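Local coordinates for protein NEQ263 (Nanoarchaeum equitans Kin4-M, PDB 5BN4) that probably binds ATP as a B-type subunit of an archaeal ATP synthase, where it helps complete a nucleotide site with the neighbouring alpha chain, at residues K126-A131 with S323-A328. Numbering follows the deposited sequence.
With ANP (phosphoaminophosphonic acid-adenylate ester), chain C.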
loop_
_atom_site.group_PDB
_atom_site.type_symbol
_atom_site.label_atom_id
_atom_site.label_comp_id
_atom_site.label_asym_id
_atom_site.label_seq_id
_atom_site.Cartn_x
_atom_site.Cartn_y
_atom_site.Cartn_z
ATOM N N LYS B 126 28.999 -26.686 12.840
ATOM C CA LYS B 126 29.117 -27.616 11.721
ATOM C C LYS B 126 27.776 -28.280 11.426
ATOM O O LYS B 126 27.175 -28.902 12.301
ATOM C CB LYS B 126 30.195 -28.670 11.995
ATOM C CG LYS B 126 30.593 -29.474 10.765
ATOM C CD LYS B 126 31.835 -30.322 11.012
ATOM C CE LYS B 126 31.552 -31.468 11.971
ATOM N NZ LYS B 126 32.731 -32.370 12.122
ATOM N N GLY B 127 27.309 -28.138 10.188
ATOM C CA GLY B 127 26.022 -28.674 9.789
ATOM C C GLY B 127 24.917 -27.640 9.894
ATOM O O GLY B 127 23.757 -27.923 9.602
ATOM N N GLN B 128 25.281 -26.432 10.311
ATOM C CA GLN B 128 24.310 -25.358 10.493
ATOM C C GLN B 128 24.052 -24.611 9.188
ATOM O O GLN B 128 24.956 -24.443 8.368
ATOM C CB GLN B 128 24.797 -24.381 11.568
ATOM C CG GLN B 128 23.796 -23.300 11.956
ATOM C CD GLN B 128 24.325 -22.380 13.042
ATOM O OE1 GLN B 128 25.514 -22.393 13.355
ATOM N NE2 GLN B 128 23.438 -21.579 13.625
ATOM N N LYS B 129 22.811 -24.178 8.996
ATOM C CA LYS B 129 22.477 -23.277 7.901
ATOM C C LYS B 129 22.260 -21.871 8.450
ATOM O O LYS B 129 21.319 -21.622 9.206
ATOM C CB LYS B 129 21.235 -23.761 7.147
ATOM C CG LYS B 129 20.102 -24.225 8.051
ATOM C CD LYS B 129 18.796 -24.343 7.294
ATOM C CE LYS B 129 17.659 -24.707 8.229
ATOM N NZ LYS B 129 17.856 -26.042 8.852
ATOM N N ILE B 130 23.151 -20.958 8.084
ATOM C CA ILE B 130 23.050 -19.577 8.535
ATOM C C ILE B 130 23.287 -18.631 7.357
ATOM O O ILE B 130 24.130 -18.887 6.501
ATOM C CB ILE B 130 24.014 -19.290 9.721
ATOM C CG1 ILE B 130 23.649 -17.980 10.419
ATOM C CG2 ILE B 130 25.464 -19.288 9.269
ATOM C CD1 ILE B 130 24.297 -17.821 11.776
ATOM N N ALA B 131 22.518 -17.549 7.300
ATOM C CA ALA B 131 22.534 -16.679 6.131
ATOM C C ALA B 131 23.223 -15.345 6.385
ATOM O O ALA B 131 23.459 -14.961 7.529
ATOM C CB ALA B 131 21.116 -16.453 5.621
ATOM N N SER B 323 21.929 -9.617 14.277
ATOM C CA SER B 323 22.414 -10.942 13.900
ATOM C C SER B 323 22.013 -11.986 14.934
ATOM O O SER B 323 21.730 -11.658 16.087
ATOM C CB SER B 323 23.936 -10.945 13.727
ATOM O OG SER B 323 24.366 -9.892 12.882
ATOM N N LEU B 324 22.001 -13.247 14.516
ATOM C CA LEU B 324 21.591 -14.338 15.390
ATOM C C LEU B 324 22.143 -15.669 14.900
ATOM O O LEU B 324 22.251 -15.903 13.699
ATOM C CB LEU B 324 20.062 -14.407 15.465
ATOM C CG LEU B 324 19.426 -15.562 16.247
ATOM C CD1 LEU B 324 19.681 -15.421 17.739
ATOM C CD2 LEU B 324 17.935 -15.648 15.959
ATOM N N SER B 325 22.508 -16.531 15.844
ATOM C CA SER B 325 22.830 -17.918 15.541
ATOM C C SER B 325 22.004 -18.802 16.466
ATOM O O SER B 325 22.269 -18.875 17.666
ATOM C CB SER B 325 24.321 -18.189 15.732
ATOM O OG SER B 325 24.639 -19.528 15.396
ATOM N N ARG B 326 20.992 -19.455 15.908
ATOM C CA ARG B 326 20.036 -20.210 16.711
ATOM C C ARG B 326 20.681 -21.380 17.448
ATOM O O ARG B 326 20.382 -21.628 18.616
ATOM C CB ARG B 326 18.878 -20.710 15.845
ATOM C CG ARG B 326 18.065 -19.605 15.190
ATOM C CD ARG B 326 16.927 -20.185 14.371
ATOM N NE ARG B 326 16.220 -19.168 13.600
ATOM C CZ ARG B 326 15.088 -18.588 13.987
ATOM N NH1 ARG B 326 14.531 -18.927 15.140
ATOM N NH2 ARG B 326 14.514 -17.673 13.217
ATOM N N LEU B 327 21.570 -22.094 16.766
ATOM C CA LEU B 327 22.170 -23.291 17.340
ATOM C C LEU B 327 23.443 -22.983 18.125
ATOM O O LEU B 327 24.106 -23.894 18.618
ATOM C CB LEU B 327 22.454 -24.326 16.248
ATOM C CG LEU B 327 21.281 -24.666 15.321
ATOM C CD1 LEU B 327 21.637 -25.816 14.394
ATOM C CD2 LEU B 327 20.032 -24.987 16.123
ATOM N N ALA B 328 23.765 -21.697 18.249
ATOM C CA ALA B 328 24.990 -21.247 18.913
ATOM C C ALA B 328 25.182 -21.831 20.310
ATOM O O ALA B 328 26.277 -22.267 20.660
ATOM C CB ALA B 328 25.027 -19.727 18.977
HETATM P PG ANP C . 10.758 -20.550 15.085
HETATM O O1G ANP C . 12.063 -21.372 15.329
HETATM O O2G ANP C . 9.512 -21.539 15.020
HETATM O O3G ANP C . 10.830 -19.795 13.751
HETATM P PB ANP C . 11.213 -18.071 16.339
HETATM O O1B ANP C . 10.179 -17.013 16.822
HETATM O O2B ANP C . 11.674 -17.667 14.915
HETATM N N3B ANP C . 10.478 -19.580 16.381
HETATM P PA ANP C . 12.998 -19.294 18.096
HETATM O O1A ANP C . 11.812 -19.929 18.852
HETATM O O2A ANP C . 13.590 -20.364 17.112
HETATM O O3A ANP C . 12.405 -18.019 17.309
HETATM O "O5'" ANP C . 14.083 -18.754 19.081
HETATM C "C5'" ANP C . 14.959 -17.712 18.636
HETATM C "C4'" ANP C . 16.010 -17.450 19.691
HETATM O "O4'" ANP C . 15.433 -17.009 20.866
HETATM C "C3'" ANP C . 16.804 -18.719 19.974
HETATM O "O3'" ANP C . 18.059 -18.650 19.487
HETATM C "C2'" ANP C . 16.838 -18.839 21.449
HETATM O "O2'" ANP C . 18.120 -18.928 21.982
HETATM C "C1'" ANP C . 16.134 -17.598 21.938
HETATM N N9 ANP C . 15.220 -17.841 23.055
HETATM C C8 ANP C . 13.882 -17.933 22.981
HETATM N N7 ANP C . 13.386 -18.156 24.181
HETATM C C5 ANP C . 14.376 -18.218 25.066
HETATM C C6 ANP C . 14.443 -18.422 26.440
HETATM N N6 ANP C . 13.236 -18.628 27.185
HETATM N N1 ANP C . 15.632 -18.423 27.064
HETATM C C2 ANP C . 16.787 -18.229 26.382
HETATM N N3 ANP C . 16.760 -18.026 25.041
HETATM C C4 ANP C . 15.576 -18.014 24.364
#
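The side-chain amide nitrogen of Q128 is held twice. NE2 donates to S325 OG at 3.0 Å, and it also bonds the backbone O of E300. The S325 bond is fairly straight (164° at the hydrogen), with OG close to the plane of the amide. At the other end of the amide, OE1 takes the backbone N of L125, and S325 OG is also hydrogen-bonded to the backbone O of P123. Bonds at both ends probably fix the rotation of the amide. This is in the P-loop NTPase-like nucleotide-binding domain. The loop 126-131 runs into strand 131-134 of its largely parallel sheet, and strand 324-325 pairs antiparallel with 301-304 in that sheet.

The Q128 side chain reaches toward strand 324-325 fully extended, with CG anti to the backbone N (chi1 -174°). It lies alongside the L327 side chain, the two pointing opposite ways. L327 CB lies 3.9 Å from Q128 NE2, and L327 CD1 lies 4.1 Å from Q128 CG. An alanine in place of Q128 is likely to leave S325 OG and E300 O without this donor and L327 with a gap beside it. Further along, I130 CD1 rests 4.0 Å from S325 CB.

S325 also begins a type I beta turn, closed by A328 N to S325 O at 3.2 Å. The turn carries R326, an ADP-binding residue, next to L327, which packs on Q128. R326 reaches the ANP bound to the P-loop of the neighbouring alpha chain, which is consistent with an arginine finger. The phosphate PB lies at the edge of the guanidinium, in its plane, and R326 NH1 donates to ANP O2B at 3.1 Å and to ANP O3A at 3.2 Å.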